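Local coordinates for CheA (PDB 6Y1Y), which is a histidine kinase whose dimerization domain, given here, pairs two copies, and which probably relays chemoreceptor signals to the flagellar motors, at the interface of chains A and B. Residues are numbered along the deposited sequence; one frame, centred on the assembly and turned at random. Chains: chain A/B, CheA.

The interface of chains A and B. Residues chain A 52-53, 56; chain B 83, 87.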
# COMPACT_ATOMS: atom_id res chain seq x y z
N THR A 52 11.67 20.57 3.76
CA THR A 52 12.17 21.29 2.59
C THR A 52 11.77 22.77 2.65
O THR A 52 12.53 23.63 2.18
CB THR A 52 11.69 20.63 1.29
OG1 THR A 52 10.27 20.56 1.23
CG2 THR A 52 12.26 19.22 1.14
N ARG A 53 10.57 23.09 3.16
CA ARG A 53 10.26 24.49 3.40
C ARG A 53 11.27 25.11 4.35
O ARG A 53 11.72 26.24 4.12
CB ARG A 53 8.85 24.65 3.97
CG ARG A 53 8.45 26.14 4.15
CD ARG A 53 7.27 26.31 5.10
NE ARG A 53 7.63 26.00 6.48
CZ ARG A 53 7.22 24.91 7.13
NH1 ARG A 53 6.42 24.04 6.53
NH2 ARG A 53 7.59 24.71 8.39
N LEU A 56 14.49 25.95 2.50
CA LEU A 56 14.44 27.18 1.70
C LEU A 56 14.44 28.42 2.57
O LEU A 56 15.08 29.41 2.24
CB LEU A 56 13.21 27.17 0.79
CG LEU A 56 13.50 26.79 -0.66
CD1 LEU A 56 13.89 25.31 -0.74
CD2 LEU A 56 12.26 27.10 -1.47
N TYR B 83 12.07 23.53 -5.88
CA TYR B 83 11.36 23.18 -4.66
C TYR B 83 9.92 22.78 -4.97
O TYR B 83 9.43 21.78 -4.46
CB TYR B 83 11.41 24.40 -3.73
CG TYR B 83 10.45 24.46 -2.58
CD1 TYR B 83 10.61 23.63 -1.49
CD2 TYR B 83 9.45 25.43 -2.53
CE1 TYR B 83 9.77 23.71 -0.41
CE2 TYR B 83 8.61 25.54 -1.46
CZ TYR B 83 8.78 24.68 -0.39
OH TYR B 83 7.93 24.77 0.68
N LEU B 87 8.13 19.19 -4.19
CA LEU B 87 6.93 19.04 -3.39
C LEU B 87 5.87 18.21 -4.09
O LEU B 87 5.04 17.57 -3.42
CB LEU B 87 6.34 20.41 -3.03
CG LEU B 87 7.15 21.31 -2.11
CD1 LEU B 87 6.39 22.61 -1.96
CD2 LEU B 87 7.31 20.64 -0.76
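A:Thr52, A:Arg53 and A:Leu56 lie along helix 7-67, which runs roughly antiparallel to helix 72-87 of the partner, where B:Tyr83 and B:Leu87 sit one turn apart; the CA atoms of A:Leu56 and B:Tyr83 are 8.1 Å from each other. This is part of the coiled-coil dimerization domain of the CheA histidine kinase, a helical homodimer, and the two-fold axis repeats the patch with the chains exchanged. B:Tyr83 is the central side chain, its phenol lying against A:Thr52, A:Arg53 and A:Leu56. Its CG is anti to the backbone N (chi1 164°), which carries the ring away from its own helix and towards A:Arg53. A:Leu56 caps one face of the ring: methyl CD2 sits 3.7 Å from the ring centroid in a CH-pi contact, displaced towards the rim on the CG and CD2 side. The other methyl, CD1, lies beyond the rim, 3.8 Å from ring atom CD1 of B:Tyr83. The opposite face is backed from within chain B by B:Leu87, whose CD1 stands 3.5 Å above the ring plane. The ring is thus clamped between a leucine of each chain, which should restrict its tilt. At the rim, B:Tyr83 CE1 lies 3.6 Å from the hydroxyl OG1 of A:Thr52. That same oxygen touches the CD2 methyl of B:Leu87, so the threonine bridges both residues of the partner helix. At the far end of the phenol, the hydroxyl OH of B:Tyr83 lies 3.4 Å from CB of A:Arg53, with CG just beyond, anti to the arginine's backbone N (chi1 -176°). The arginine and tyrosine side chains run alongside each other in the same direction. Further out the arginine chain bends at chi3, and its guanidinium plane stands nearly perpendicular to the ring (88°).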